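Local coordinates for Rbstp0775 protein (Geobacillus stearothermophilus, PDB 1RZ3), which is of unknown function but belongs to the phosphoribulokinase/uridine kinase family of P-loop proteins and is probably an ATP-binding kinase, at residues A[50-55]-A[124-129]; A[21-26]-A[143-148]; A[9-14]-A[44-49]; A[54-59]-A[118-123]. All blocks are in the same frame, centred on the assembly; numbering follows the deposited sequence.

Three of the four contacts meet on one parallel sheet. Interaction 1 pairs its edge strand 53-57 with strand 127-132, and interaction 2 pairs strand 23-29 with 146-150; their centres are about 11 Å apart, and Ile128 N and Leu23 O, at 2.8 Å, join them. Interaction 3, two helices centred about 11 Å from interaction 1, lies over the sheet face carrying Met127 and Met129. Interaction 4 uses the other face, where Cys54 and Phe56 of the edge strand meet a beta hairpin; its centre is about 10 Å from that of interaction 1. Asp124 holds the calcium ion at interaction 1, just after segment 118-123, whereas Leu46 of interaction 3 is about 14 Å from it.

Interaction 1: residues A[50-55]-A[124-129]; sequences GISVCV and DSDMIM. With CA (calcium ion), chain C.
Asp126 directs OD2 at the backbone of residues 50-55: it accepts the N-H of Ser52 at 2.8 Å through its anti lone pair, nearly straight at 173°. In the reverse sense Ser52 O takes two donors, Asp126 N at 2.8 Å and Met127 N at 3.1 Å. An alanine at Asp126 would probably leave the Ser52 N-H without its acceptor and the water between OD2 and Ser52 OG without one mate. Ser52 OG is also hydrogen-bonded to a second water, a ligand of the calcium ion that Asp124 OD1 binds at 2.3 Å. Ile51 CG2, anti to its backbone N, touches Asp126 CB and lies 3.7 Å from Met127 CG.

Beyond this start the backbones continue as a parallel ladder, Cys54 N to Met127 O and then Met129 N to Cys54 O at 2.7 Å. Val53, Val55, Met127 and Met129 share one face, where Met129 meets Leu42 and Leu46 of helix 35-48 and Met127 meets Ile14 of helix 3-15. On the other face Cys54 CB lies 3.6 Å from Ile128 CD1. With strand axes 4.7 Å apart and inclined by 22°, this is the edge pair of a P-loop NTPase's parallel sheet, helix-covered on the face of Met127.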
# COMPACT_ATOMS: atom_id res chain seq x y z
N GLY A 50 -22.10 2.72 4.46
CA GLY A 50 -22.60 3.27 3.21
C GLY A 50 -21.55 3.83 2.27
O GLY A 50 -21.88 4.62 1.39
N ILE A 51 -20.29 3.43 2.46
CA ILE A 51 -19.22 3.92 1.60
C ILE A 51 -18.75 2.85 0.62
O ILE A 51 -18.44 1.73 1.02
CB ILE A 51 -17.98 4.35 2.42
CG1 ILE A 51 -18.39 5.34 3.52
CG2 ILE A 51 -16.93 4.96 1.49
CD1 ILE A 51 -19.03 6.62 3.03
N SER A 52 -18.72 3.19 -0.67
CA SER A 52 -18.24 2.24 -1.68
C SER A 52 -16.72 2.37 -1.69
O SER A 52 -16.20 3.45 -2.00
CB SER A 52 -18.80 2.57 -3.06
OG SER A 52 -20.18 2.26 -3.14
N VAL A 53 -16.03 1.29 -1.37
CA VAL A 53 -14.57 1.28 -1.31
C VAL A 53 -13.93 0.25 -2.24
O VAL A 53 -14.33 -0.91 -2.27
CB VAL A 53 -14.09 0.97 0.14
CG1 VAL A 53 -12.56 1.07 0.22
CG2 VAL A 53 -14.75 1.91 1.13
N CYS A 54 -12.92 0.70 -3.00
CA CYS A 54 -12.17 -0.15 -3.92
C CYS A 54 -10.81 -0.34 -3.23
O CYS A 54 -10.19 0.64 -2.79
CB CYS A 54 -12.00 0.54 -5.27
SG CYS A 54 -11.06 -0.39 -6.50
N VAL A 55 -10.34 -1.58 -3.13
CA VAL A 55 -9.07 -1.85 -2.45
C VAL A 55 -7.98 -2.43 -3.34
O VAL A 55 -8.23 -3.30 -4.17
CB VAL A 55 -9.29 -2.84 -1.28
CG1 VAL A 55 -8.00 -3.01 -0.49
CG2 VAL A 55 -10.43 -2.36 -0.37
N ASP A 124 -17.81 4.41 -9.67
CA ASP A 124 -18.37 5.33 -8.69
C ASP A 124 -17.92 5.10 -7.24
O ASP A 124 -18.67 5.36 -6.30
CB ASP A 124 -19.91 5.34 -8.78
CG ASP A 124 -20.53 4.06 -8.28
OD1 ASP A 124 -19.90 2.99 -8.41
OD2 ASP A 124 -21.67 4.11 -7.78
N SER A 125 -16.69 4.64 -7.07
CA SER A 125 -16.16 4.41 -5.72
C SER A 125 -16.13 5.74 -4.97
O SER A 125 -15.85 6.79 -5.56
CB SER A 125 -14.72 3.87 -5.77
OG SER A 125 -14.64 2.63 -6.45
N ASP A 126 -16.42 5.71 -3.67
CA ASP A 126 -16.35 6.92 -2.86
C ASP A 126 -14.91 7.07 -2.37
O ASP A 126 -14.39 8.18 -2.24
CB ASP A 126 -17.28 6.82 -1.65
CG ASP A 126 -18.73 6.72 -2.04
OD1 ASP A 126 -19.22 7.63 -2.76
OD2 ASP A 126 -19.40 5.75 -1.63
N MSE A 127 -14.28 5.93 -2.11
CA MSE A 127 -12.91 5.91 -1.63
C MSE A 127 -12.12 4.78 -2.25
O MSE A 127 -12.66 3.72 -2.57
CB MSE A 127 -12.87 5.72 -0.10
CG MSE A 127 -13.77 6.66 0.69
SE MSE A 127 -13.47 6.50 2.61
CE MSE A 127 -14.60 7.96 3.20
N ILE A 128 -10.82 5.01 -2.42
CA ILE A 128 -9.91 4.01 -2.96
C ILE A 128 -8.92 3.76 -1.84
O ILE A 128 -8.31 4.70 -1.33
CB ILE A 128 -9.13 4.53 -4.19
CG1 ILE A 128 -10.11 5.01 -5.27
CG2 ILE A 128 -8.20 3.44 -4.72
CD1 ILE A 128 -11.11 3.97 -5.70
N MSE A 129 -8.76 2.51 -1.44
CA MSE A 129 -7.82 2.19 -0.37
C MSE A 129 -6.67 1.35 -0.88
O MSE A 129 -6.87 0.32 -1.52
CB MSE A 129 -8.53 1.46 0.76
CG MSE A 129 -7.66 1.28 1.98
SE MSE A 129 -8.59 0.34 3.35
CE MSE A 129 -9.79 1.74 3.92
CA CA C . -20.24 0.74 -7.94
O HOH W 1 -21.62 7.23 0.22
O HOH W 2 -21.67 4.43 -2.73
O HOH W 3 -20.60 2.00 -5.75
O HOH W 4 -22.05 -0.41 -8.98

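Interaction 2: residues A[21-26]-A[143-148]; sequences GRLVLG and FFDFVV
Leu25 pairs with Phe146 and Gly26 with Val147 in parallel register, the strand axes 4.7 Å apart and inclined by 19°. Two donors share Val24 O at the start of the pairing, Asp145 N at 2.8 Å and Phe146 N, longer, at 3.3 Å. The ladder then runs from Gly26 N to Phe146 O and from Val148 N to Gly26 O.

The Asp145 side chain folds back over the first strand. Its CG is anti to the carbonyl carbon (chi1 -69°), and OD2 receives the N-H of Val24 at 2.9 Å through its anti lone pair, at 177°. OD2 has a second partner in Lys98 NZ, a salt bridge. Leu23 CD1 comes within 3.4 Å of Asp145 CB.

Strand 23-29 is the middle strand of a five-stranded parallel sheet of order 2-3-1-4-5, and the chain beyond it fits a Walker A P-loop, as expected of this kinase family.

Val24 CG1 lies 3.2 Å from Phe143 O and also touches Phe144 CD1, its side chain crossing that of Phe144 at about a right angle. An alanine in place of Val24 would probably open a gap beside the Phe144 ring, where CG1 now packs, and take the methyls from the Phe143 carbonyl, leaving only CB near it. That ring presents its edge, in plane, to Leu25 O, while its CE1 is 3.6 Å from Gly26 CA; a CB on Gly26 would run into CE1. On the face opposite Phe144, Leu25 CD2 approaches Phe146 CB at 3.9 Å, with Ile14 of helix 3-15 touching both residues.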
# COMPACT_ATOMS: atom_id res chain seq x y z
N GLY A 21 -14.58 14.49 -4.52
CA GLY A 21 -14.46 13.44 -5.50
C GLY A 21 -14.02 12.20 -4.75
O GLY A 21 -14.33 12.04 -3.58
N ARG A 22 -13.28 11.31 -5.41
CA ARG A 22 -12.82 10.09 -4.77
C ARG A 22 -11.78 10.43 -3.71
O ARG A 22 -10.94 11.32 -3.91
CB ARG A 22 -12.18 9.14 -5.79
CG ARG A 22 -13.11 8.63 -6.86
CD ARG A 22 -12.33 7.82 -7.89
NE ARG A 22 -13.18 7.37 -8.98
CZ ARG A 22 -12.72 6.96 -10.16
NH1 ARG A 22 -11.41 6.96 -10.39
NH2 ARG A 22 -13.56 6.58 -11.12
N LEU A 23 -11.84 9.75 -2.58
CA LEU A 23 -10.87 9.96 -1.51
C LEU A 23 -9.88 8.80 -1.58
O LEU A 23 -10.28 7.63 -1.50
CB LEU A 23 -11.57 9.98 -0.15
CG LEU A 23 -10.71 10.31 1.07
CD1 LEU A 23 -10.13 11.72 0.93
CD2 LEU A 23 -11.55 10.21 2.33
N VAL A 24 -8.60 9.10 -1.76
CA VAL A 24 -7.58 8.06 -1.84
C VAL A 24 -6.87 7.90 -0.50
O VAL A 24 -6.22 8.82 -0.01
CB VAL A 24 -6.56 8.40 -2.96
CG1 VAL A 24 -5.51 7.31 -3.05
CG2 VAL A 24 -7.30 8.55 -4.29
N LEU A 25 -7.01 6.71 0.08
CA LEU A 25 -6.43 6.40 1.39
C LEU A 25 -5.26 5.43 1.24
O LEU A 25 -5.25 4.58 0.36
CB LEU A 25 -7.48 5.74 2.28
CG LEU A 25 -8.89 6.33 2.26
CD1 LEU A 25 -9.86 5.36 2.93
CD2 LEU A 25 -8.88 7.68 2.97
N GLY A 26 -4.28 5.57 2.12
CA GLY A 26 -3.15 4.68 2.07
C GLY A 26 -2.89 4.09 3.44
O GLY A 26 -3.01 4.77 4.46
N PHE A 143 -0.43 11.41 -4.64
CA PHE A 143 -1.74 10.86 -4.99
C PHE A 143 -2.58 10.31 -3.85
O PHE A 143 -3.66 9.76 -4.09
CB PHE A 143 -1.54 9.81 -6.08
CG PHE A 143 -0.81 10.35 -7.28
CD1 PHE A 143 -1.44 11.27 -8.13
CD2 PHE A 143 0.52 10.03 -7.52
CE1 PHE A 143 -0.74 11.86 -9.18
CE2 PHE A 143 1.23 10.62 -8.57
CZ PHE A 143 0.59 11.53 -9.40
N PHE A 144 -2.10 10.48 -2.61
CA PHE A 144 -2.84 10.03 -1.43
C PHE A 144 -3.43 11.24 -0.71
O PHE A 144 -2.75 12.24 -0.52
CB PHE A 144 -1.91 9.31 -0.44
CG PHE A 144 -1.49 7.94 -0.88
CD1 PHE A 144 -2.36 6.86 -0.76
CD2 PHE A 144 -0.22 7.72 -1.40
CE1 PHE A 144 -1.97 5.58 -1.16
CE2 PHE A 144 0.18 6.45 -1.81
CZ PHE A 144 -0.70 5.38 -1.69
N ASP A 145 -4.70 11.14 -0.32
CA ASP A 145 -5.35 12.22 0.41
C ASP A 145 -5.16 12.01 1.90
O ASP A 145 -5.17 12.95 2.68
CB ASP A 145 -6.85 12.24 0.13
CG ASP A 145 -7.17 12.65 -1.28
OD1 ASP A 145 -6.83 13.79 -1.65
OD2 ASP A 145 -7.75 11.83 -2.02
N PHE A 146 -4.96 10.76 2.28
CA PHE A 146 -4.82 10.42 3.69
C PHE A 146 -4.00 9.15 3.81
O PHE A 146 -4.26 8.17 3.12
CB PHE A 146 -6.23 10.18 4.26
CG PHE A 146 -6.25 9.76 5.70
CD1 PHE A 146 -6.09 10.70 6.72
CD2 PHE A 146 -6.47 8.43 6.05
CE1 PHE A 146 -6.15 10.32 8.06
CE2 PHE A 146 -6.53 8.04 7.38
CZ PHE A 146 -6.37 8.99 8.39
N VAL A 147 -2.99 9.18 4.69
CA VAL A 147 -2.15 8.01 4.88
C VAL A 147 -2.05 7.66 6.35
O VAL A 147 -1.80 8.53 7.19
CB VAL A 147 -0.72 8.23 4.34
CG1 VAL A 147 0.16 7.01 4.67
CG2 VAL A 147 -0.75 8.46 2.83
N VAL A 148 -2.27 6.38 6.65
CA VAL A 148 -2.15 5.88 8.01
C VAL A 148 -0.88 5.04 8.02
O VAL A 148 -0.70 4.20 7.14
CB VAL A 148 -3.30 4.92 8.39
CG1 VAL A 148 -3.14 4.47 9.85
CG2 VAL A 148 -4.63 5.59 8.19

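Interaction 3: residues A[9-14]-A[44-49]; sequences FLCKTI and QTLREQ
Cys11 of helix 3-15 fits like a knob into a hole on helix 35-48 formed by Leu42, Thr45, Leu46 and Gln49. The axes of segments 9-14 and 44-48 pass 10.3 Å apart at a crossing angle of -56°, and 182 Å² is buried between residues 9-14 and 44-49, which is consistent with a contact concentrated on one small side chain. The two helices lie on the same face of the parallel sheet, one layer of the alpha/beta fold of P-loop kinases; helix 35-48 is the one that follows the probable P-loop.

Thr45 comes first. Its hydroxyl is bonded back to Gln41 O in its own helix, while CG2, anti to the backbone N, turns to Cys11 SG at 3.9 Å. Leu46 follows with the nearest approach in the contact, CD2 to Cys11 SG at 3.5 Å; the same methyl lies 4.3 Å from Ile14 CG2. Leu46 also touches Val53 and Met129 of the sheet, and Ile14 touches Met127, so both side chains work in the layer between helices and strands. Arg47 points elsewhere, giving an NH2 hydrogen bond to Val53 O of the edge strand. Gln49 N is bonded to Leu46 O at 2.8 Å, within the Schellman motif that ends the helix, with Gly50 as its C-prime residue. The amide of Gln49 bends back, NE2 making a weak bond to Thr45 O. Its CG, meanwhile, closes the hole at 4.2 Å from Cys11 SG, a sulfur held anti to its own backbone N (chi1 -180°).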
# COMPACT_ATOMS: atom_id res chain seq x y z
N PHE A 9 -12.33 3.74 15.61
CA PHE A 9 -11.91 5.13 15.74
C PHE A 9 -11.28 5.60 14.42
O PHE A 9 -11.48 6.73 14.00
CB PHE A 9 -10.90 5.29 16.87
CG PHE A 9 -10.51 6.72 17.13
CD1 PHE A 9 -11.43 7.61 17.69
CD2 PHE A 9 -9.25 7.19 16.78
CE1 PHE A 9 -11.09 8.95 17.89
CE2 PHE A 9 -8.91 8.52 16.97
CZ PHE A 9 -9.83 9.40 17.53
N LEU A 10 -10.52 4.71 13.78
CA LEU A 10 -9.89 5.05 12.52
C LEU A 10 -10.96 5.29 11.46
O LEU A 10 -10.87 6.21 10.65
CB LEU A 10 -8.94 3.93 12.08
CG LEU A 10 -8.18 4.11 10.77
CD1 LEU A 10 -7.43 5.43 10.77
CD2 LEU A 10 -7.21 2.95 10.59
N CYS A 11 -12.00 4.45 11.48
CA CYS A 11 -13.09 4.59 10.53
C CYS A 11 -13.76 5.96 10.74
O CYS A 11 -14.03 6.68 9.77
CB CYS A 11 -14.11 3.47 10.73
SG CYS A 11 -15.52 3.53 9.61
N LYS A 12 -14.00 6.32 11.99
CA LYS A 12 -14.62 7.61 12.31
C LYS A 12 -13.74 8.75 11.80
O LYS A 12 -14.23 9.71 11.21
CB LYS A 12 -14.80 7.75 13.83
CG LYS A 12 -15.55 9.00 14.24
CD LYS A 12 -15.49 9.22 15.75
CE LYS A 12 -14.07 9.53 16.20
NZ LYS A 12 -13.51 10.72 15.50
N THR A 13 -12.44 8.62 12.03
CA THR A 13 -11.48 9.63 11.58
C THR A 13 -11.57 9.79 10.06
O THR A 13 -11.58 10.91 9.54
CB THR A 13 -10.05 9.21 11.98
OG1 THR A 13 -9.96 9.20 13.41
CG2 THR A 13 -9.02 10.18 11.42
N ILE A 14 -11.63 8.67 9.35
CA ILE A 14 -11.70 8.68 7.90
C ILE A 14 -13.01 9.30 7.41
O ILE A 14 -13.02 10.05 6.43
CB ILE A 14 -11.54 7.24 7.33
CG1 ILE A 14 -10.07 6.81 7.49
CG2 ILE A 14 -11.97 7.18 5.86
CD1 ILE A 14 -9.82 5.34 7.22
N GLN A 44 -14.34 -3.04 5.02
CA GLN A 44 -15.60 -3.71 5.33
C GLN A 44 -16.49 -2.81 6.19
O GLN A 44 -17.67 -2.63 5.91
CB GLN A 44 -15.32 -5.03 6.05
CG GLN A 44 -16.55 -5.89 6.28
CD GLN A 44 -17.30 -6.18 5.00
OE1 GLN A 44 -17.88 -5.29 4.39
NE2 GLN A 44 -17.28 -7.44 4.57
N THR A 45 -15.90 -2.27 7.25
CA THR A 45 -16.63 -1.38 8.16
C THR A 45 -17.16 -0.15 7.42
O THR A 45 -18.29 0.30 7.66
CB THR A 45 -15.72 -0.95 9.32
OG1 THR A 45 -15.15 -2.11 9.93
CG2 THR A 45 -16.51 -0.17 10.35
N LEU A 46 -16.35 0.40 6.52
CA LEU A 46 -16.75 1.57 5.75
C LEU A 46 -17.95 1.27 4.86
O LEU A 46 -18.89 2.06 4.76
CB LEU A 46 -15.57 2.09 4.91
CG LEU A 46 -14.47 2.80 5.71
CD1 LEU A 46 -13.23 2.98 4.86
CD2 LEU A 46 -14.98 4.15 6.21
N ARG A 47 -17.93 0.10 4.22
CA ARG A 47 -19.03 -0.28 3.34
C ARG A 47 -20.34 -0.36 4.12
O ARG A 47 -21.40 0.01 3.62
CB ARG A 47 -18.74 -1.63 2.68
CG ARG A 47 -17.59 -1.58 1.69
CD ARG A 47 -17.35 -2.94 1.05
NE ARG A 47 -16.22 -2.88 0.13
CZ ARG A 47 -15.06 -3.50 0.33
NH1 ARG A 47 -14.88 -4.23 1.42
NH2 ARG A 47 -14.08 -3.35 -0.55
N GLU A 48 -20.26 -0.83 5.36
CA GLU A 48 -21.45 -0.94 6.19
C GLU A 48 -21.93 0.45 6.61
O GLU A 48 -23.08 0.61 7.03
CB GLU A 48 -21.16 -1.83 7.39
CG GLU A 48 -20.72 -3.22 6.96
CD GLU A 48 -20.41 -4.15 8.12
OE1 GLU A 48 -19.52 -3.80 8.93
OE2 GLU A 48 -21.04 -5.22 8.19
N GLN A 49 -21.06 1.45 6.47
CA GLN A 49 -21.43 2.82 6.80
C GLN A 49 -21.93 3.50 5.52
O GLN A 49 -22.14 4.71 5.50
CB GLN A 49 -20.22 3.60 7.34
CG GLN A 49 -19.54 2.98 8.54
CD GLN A 49 -20.52 2.57 9.62
OE1 GLN A 49 -21.35 3.37 10.06
NE2 GLN A 49 -20.43 1.32 10.06

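Interaction 4: residues A[54-59]-A[118-123]; sequences CVFHMD and RTVYLS
Phe56 reaches from the edge strand 53-57 toward Val120, tip to tip, with no hydrogen bond between the two segments. From CB the chain goes to CG, anti to the carbonyl carbon (chi1 -75°), and the ring then spreads among apolar partners. Its inner part packs on Ile128 of the neighbouring strand. Of the outer ring atoms, CE1 is 4.0 Å from Val120 CB, CE2 is 3.8 Å from Leu122 CD2, and CZ at the tip is 3.6 Å from Val120 CG1. Leu122 CD2 sits at the ring edge, near its plane, the two side chains crossing at about a right angle.

The same two methyls receive the sulfur of Cys54, which its first torsion sets anti to the backbone N. SG lies 3.3 Å from Val120 CG1, a tight approach, and 3.5 Å from Leu122 CD2. Leu105 of strand 102-109 also touches Phe56, and Phe107 touches Val120.

The axes of strands 54-57 and 118-121 come no closer than 8.5 Å, with 140° between their N-to-C directions; side chains, not backbone pairing, join them. The beta hairpin 102-109/114-121 thus lies against the edge strand, resembling that beside the nucleoside site of uridine kinases, though no nucleoside is bound here.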
# COMPACT_ATOMS: atom_id res chain seq x y z
N CYS A 54 -12.92 0.70 -3.00
CA CYS A 54 -12.17 -0.15 -3.92
C CYS A 54 -10.81 -0.34 -3.23
O CYS A 54 -10.19 0.64 -2.79
CB CYS A 54 -12.00 0.54 -5.27
SG CYS A 54 -11.06 -0.39 -6.50
N VAL A 55 -10.34 -1.58 -3.13
CA VAL A 55 -9.07 -1.85 -2.45
C VAL A 55 -7.98 -2.43 -3.34
O VAL A 55 -8.23 -3.30 -4.17
CB VAL A 55 -9.29 -2.84 -1.28
CG1 VAL A 55 -8.00 -3.01 -0.49
CG2 VAL A 55 -10.43 -2.36 -0.37
N PHE A 56 -6.75 -1.93 -3.16
CA PHE A 56 -5.58 -2.40 -3.90
C PHE A 56 -4.57 -2.88 -2.87
O PHE A 56 -4.45 -2.30 -1.79
CB PHE A 56 -4.96 -1.27 -4.73
CG PHE A 56 -5.74 -0.91 -5.96
CD1 PHE A 56 -5.59 -1.64 -7.13
CD2 PHE A 56 -6.64 0.14 -5.94
CE1 PHE A 56 -6.32 -1.32 -8.28
CE2 PHE A 56 -7.38 0.47 -7.07
CZ PHE A 56 -7.22 -0.26 -8.24
N HIS A 57 -3.84 -3.95 -3.21
CA HIS A 57 -2.83 -4.51 -2.32
C HIS A 57 -1.53 -4.49 -3.11
O HIS A 57 -1.38 -5.22 -4.09
CB HIS A 57 -3.21 -5.95 -1.96
CG HIS A 57 -4.54 -6.08 -1.28
ND1 HIS A 57 -4.70 -5.87 0.08
CD2 HIS A 57 -5.76 -6.38 -1.76
CE1 HIS A 57 -5.97 -6.04 0.39
NE2 HIS A 57 -6.64 -6.35 -0.71
N MSE A 58 -0.57 -3.67 -2.68
CA MSE A 58 0.68 -3.54 -3.44
C MSE A 58 1.49 -4.80 -3.65
O MSE A 58 2.25 -4.88 -4.62
CB MSE A 58 1.56 -2.45 -2.83
CG MSE A 58 0.93 -1.06 -2.86
SE MSE A 58 0.17 -0.56 -4.57
CE MSE A 58 1.79 -0.51 -5.62
N ASP A 59 1.35 -5.80 -2.78
CA ASP A 59 2.09 -7.04 -2.98
C ASP A 59 1.60 -7.77 -4.23
O ASP A 59 2.27 -8.67 -4.73
CB ASP A 59 1.98 -7.96 -1.77
CG ASP A 59 2.74 -7.44 -0.56
OD1 ASP A 59 3.86 -6.92 -0.75
OD2 ASP A 59 2.22 -7.56 0.57
N ARG A 118 -5.72 -8.54 -14.90
CA ARG A 118 -7.06 -8.55 -14.31
C ARG A 118 -7.54 -7.10 -14.27
O ARG A 118 -6.73 -6.17 -14.28
CB ARG A 118 -7.01 -9.13 -12.89
CG ARG A 118 -6.26 -10.46 -12.79
CD ARG A 118 -6.94 -11.55 -13.60
NE ARG A 118 -8.25 -11.88 -13.06
CZ ARG A 118 -9.17 -12.58 -13.72
NH1 ARG A 118 -8.92 -13.02 -14.95
NH2 ARG A 118 -10.34 -12.85 -13.15
N THR A 119 -8.85 -6.91 -14.22
CA THR A 119 -9.40 -5.57 -14.21
C THR A 119 -10.06 -5.18 -12.90
O THR A 119 -10.73 -5.99 -12.27
CB THR A 119 -10.42 -5.42 -15.37
OG1 THR A 119 -9.75 -5.63 -16.62
CG2 THR A 119 -11.05 -4.03 -15.36
N VAL A 120 -9.84 -3.93 -12.49
CA VAL A 120 -10.45 -3.41 -11.28
C VAL A 120 -11.24 -2.17 -11.67
O VAL A 120 -10.71 -1.27 -12.32
CB VAL A 120 -9.39 -3.01 -10.21
CG1 VAL A 120 -10.08 -2.39 -9.00
CG2 VAL A 120 -8.61 -4.24 -9.78
N TYR A 121 -12.51 -2.14 -11.31
CA TYR A 121 -13.36 -0.99 -11.64
C TYR A 121 -13.38 0.03 -10.51
O TYR A 121 -13.66 -0.31 -9.36
CB TYR A 121 -14.78 -1.47 -11.94
CG TYR A 121 -14.87 -2.23 -13.24
CD1 TYR A 121 -15.10 -1.56 -14.45
CD2 TYR A 121 -14.67 -3.61 -13.28
CE1 TYR A 121 -15.12 -2.25 -15.66
CE2 TYR A 121 -14.69 -4.31 -14.48
CZ TYR A 121 -14.92 -3.62 -15.67
OH TYR A 121 -14.93 -4.30 -16.87
N LEU A 122 -13.07 1.27 -10.85
CA LEU A 122 -13.06 2.37 -9.89
C LEU A 122 -14.41 3.07 -9.94
O LEU A 122 -14.95 3.48 -8.91
CB LEU A 122 -11.95 3.36 -10.24
CG LEU A 122 -10.54 2.76 -10.25
CD1 LEU A 122 -9.51 3.85 -10.48
CD2 LEU A 122 -10.29 2.07 -8.92
N SER A 123 -14.94 3.19 -11.16
CA SER A 123 -16.23 3.81 -11.44
C SER A 123 -16.75 4.78 -10.39
O SER A 123 -16.21 5.87 -10.24
CB SER A 123 -17.27 2.72 -11.70
OG SER A 123 -16.82 1.82 -12.69